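Local structure of 190aa long hypothetical protein (Pyrococcus horikoshii, 2DDZ) at residues M4-I9 / L37-G42. The protein is of unknown function but forms a hexamer and belongs to a family grouped with the class II tRNA synthetases. Numbering follows the deposited sequence.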
loop_
_atom_site.group_PDB
_atom_site.type_symbol
_atom_site.label_atom_id
_atom_site.label_comp_id
_atom_site.label_asym_id
_atom_site.label_seq_id
_atom_site.Cartn_x
_atom_site.Cartn_y
_atom_site.Cartn_z
ATOM N N MET E 4 2.732 -21.302 9.082
ATOM C CA MET E 4 1.628 -20.610 9.809
ATOM C C MET E 4 1.304 -21.342 11.131
ATOM O O MET E 4 1.625 -22.521 11.271
ATOM C CB MET E 4 0.379 -20.596 8.927
ATOM C CG MET E 4 -0.846 -19.961 9.545
ATOM S SD MET E 4 -2.262 -19.947 8.438
ATOM C CE MET E 4 -3.417 -19.396 9.557
ATOM N N GLU E 5 0.642 -20.655 12.067
ATOM C CA GLU E 5 0.285 -21.213 13.397
ATOM C C GLU E 5 -1.160 -21.699 13.537
ATOM O O GLU E 5 -2.085 -21.049 13.056
ATOM C CB GLU E 5 0.510 -20.166 14.488
ATOM C CG GLU E 5 1.946 -19.941 14.914
ATOM C CD GLU E 5 2.446 -20.994 15.886
ATOM O OE1 GLU E 5 1.745 -21.284 16.882
ATOM O OE2 GLU E 5 3.552 -21.522 15.657
ATOM N N LEU E 6 -1.338 -22.824 14.229
ATOM C CA LEU E 6 -2.658 -23.404 14.444
ATOM C C LEU E 6 -2.867 -23.837 15.894
ATOM O O LEU E 6 -1.978 -24.414 16.516
ATOM C CB LEU E 6 -2.870 -24.615 13.535
ATOM C CG LEU E 6 -4.138 -25.440 13.802
ATOM C CD1 LEU E 6 -5.386 -24.588 13.597
ATOM C CD2 LEU E 6 -4.168 -26.628 12.869
ATOM N N LEU E 7 -4.050 -23.547 16.424
ATOM C CA LEU E 7 -4.393 -23.912 17.790
ATOM C C LEU E 7 -5.853 -24.327 17.891
ATOM O O LEU E 7 -6.750 -23.519 17.652
ATOM C CB LEU E 7 -4.147 -22.745 18.751
ATOM C CG LEU E 7 -4.602 -23.003 20.201
ATOM C CD1 LEU E 7 -3.784 -24.162 20.789
ATOM C CD2 LEU E 7 -4.427 -21.741 21.060
ATOM N N ILE E 8 -6.082 -25.592 18.238
ATOM C CA ILE E 8 -7.434 -26.107 18.417
ATOM C C ILE E 8 -7.622 -26.273 19.921
ATOM O O ILE E 8 -6.912 -27.054 20.540
ATOM C CB ILE E 8 -7.625 -27.494 17.771
ATOM C CG1 ILE E 8 -7.133 -27.504 16.324
ATOM C CG2 ILE E 8 -9.100 -27.864 17.780
ATOM C CD1 ILE E 8 -7.882 -26.562 15.422
ATOM N N ILE E 9 -8.560 -25.535 20.510
ATOM C CA ILE E 9 -8.812 -25.634 21.951
ATOM C C ILE E 9 -9.808 -26.778 22.208
ATOM O O ILE E 9 -11.015 -26.611 22.073
ATOM C CB ILE E 9 -9.354 -24.298 22.497
ATOM C CG1 ILE E 9 -8.309 -23.209 22.240
ATOM C CG2 ILE E 9 -9.652 -24.409 23.999
ATOM C CD1 ILE E 9 -8.790 -21.817 22.537
ATOM N N LEU E 37 -4.541 -19.343 13.155
ATOM C CA LEU E 37 -5.900 -19.829 13.095
ATOM C C LEU E 37 -6.137 -20.497 14.449
ATOM O O LEU E 37 -5.373 -21.370 14.859
ATOM C CB LEU E 37 -6.060 -20.836 11.952
ATOM C CG LEU E 37 -7.395 -21.598 11.904
ATOM C CD1 LEU E 37 -8.583 -20.642 11.761
ATOM C CD2 LEU E 37 -7.349 -22.568 10.751
ATOM N N VAL E 38 -7.171 -20.043 15.151
ATOM C CA VAL E 38 -7.536 -20.583 16.454
ATOM C C VAL E 38 -8.940 -21.158 16.328
ATOM O O VAL E 38 -9.877 -20.456 15.964
ATOM C CB VAL E 38 -7.551 -19.490 17.540
ATOM C CG1 VAL E 38 -7.941 -20.102 18.890
ATOM C CG2 VAL E 38 -6.185 -18.825 17.629
ATOM N N VAL E 39 -9.078 -22.441 16.636
ATOM C CA VAL E 39 -10.364 -23.120 16.534
ATOM C C VAL E 39 -10.854 -23.552 17.895
ATOM O O VAL E 39 -10.127 -24.179 18.663
ATOM C CB VAL E 39 -10.244 -24.338 15.615
ATOM C CG1 VAL E 39 -11.580 -25.031 15.475
ATOM C CG2 VAL E 39 -9.712 -23.885 14.253
ATOM N N PHE E 40 -12.095 -23.198 18.195
ATOM C CA PHE E 40 -12.697 -23.560 19.462
ATOM C C PHE E 40 -14.191 -23.813 19.315
ATOM O O PHE E 40 -14.763 -23.680 18.227
ATOM C CB PHE E 40 -12.462 -22.464 20.501
ATOM C CG PHE E 40 -12.896 -21.094 20.056
ATOM C CD1 PHE E 40 -12.204 -20.431 19.048
ATOM C CD2 PHE E 40 -13.984 -20.458 20.653
ATOM C CE1 PHE E 40 -12.563 -19.131 18.660
ATOM C CE2 PHE E 40 -14.357 -19.151 20.273
ATOM C CZ PHE E 40 -13.650 -18.492 19.267
ATOM N N ARG E 41 -14.822 -24.186 20.425
ATOM C CA ARG E 41 -16.246 -24.463 20.448
ATOM C C ARG E 41 -16.881 -23.755 21.641
ATOM O O ARG E 41 -16.247 -23.574 22.687
ATOM C CB ARG E 41 -16.486 -25.975 20.524
ATOM C CG ARG E 41 -17.939 -26.406 20.382
ATOM C CD ARG E 41 -18.054 -27.931 20.476
ATOM N NE ARG E 41 -19.435 -28.418 20.441
ATOM C CZ ARG E 41 -19.789 -29.697 20.569
ATOM N NH1 ARG E 41 -18.866 -30.635 20.744
ATOM N NH2 ARG E 41 -21.068 -30.042 20.523
ATOM N N GLY E 42 -18.130 -23.333 21.473
ATOM C CA GLY E 42 -18.808 -22.643 22.551
ATOM C C GLY E 42 -20.057 -21.939 22.071
ATOM O O GLY E 42 -20.530 -22.186 20.957
#
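Ile8 presses its terminal methyl against Val39 in the parallel pairing of strand 5-8 with residues 37-42 of strand 36-45. The two side chains run alongside each other in the same direction; chi2 of Ile8 (-62°) folds CD1 over toward the neighbouring strand, where it comes 3.2 Å from Val39 CB and nearly as close to Val39 CG2, shorter than ordinary van der Waals contact, so the exact placing of this methyl is doubtful. Leu6, on the same face, runs alongside Leu37 and puts CD1 at 4.0 Å from Leu37 CG. Just before the strand, the extended Met4 chain, its CG anti to the backbone N (chi1 178°), crosses Leu37 obliquely and puts its CE methyl 3.8 Å from Leu37 CB. The backbones beneath are stitched in the manner of parallel strands: Leu7 gives its N-H to Leu37 O and takes that of Val39 on its own O, the latter bond 2.8 Å between Val39 N and Leu7 O, while Leu37 N reaches Glu5 O and Ile9 N reaches Val39 O. Together with helix 25-30 the two strands form a beta-alpha-beta unit, strand 5-8 joining strand 36-45 within a mixed sheet. On the face of Leu7 and Val38, Phe30 of that helix meets both, and it also touches Ile9; the side chains of Ile9 and Val38 pass at a slant, CD1 of Ile9 4.1 Å from Val38 CG1. The Leu6, Ile8, Leu37 and Val39 face is packed partly by helix 161-184, through Ala169 on Ile8 and Met165 on Val39. Further along, Ile9 CB touches Phe40 CB at 4.1 Å, but the Phe40 ring turns from strand 5-8 and stacks with His70.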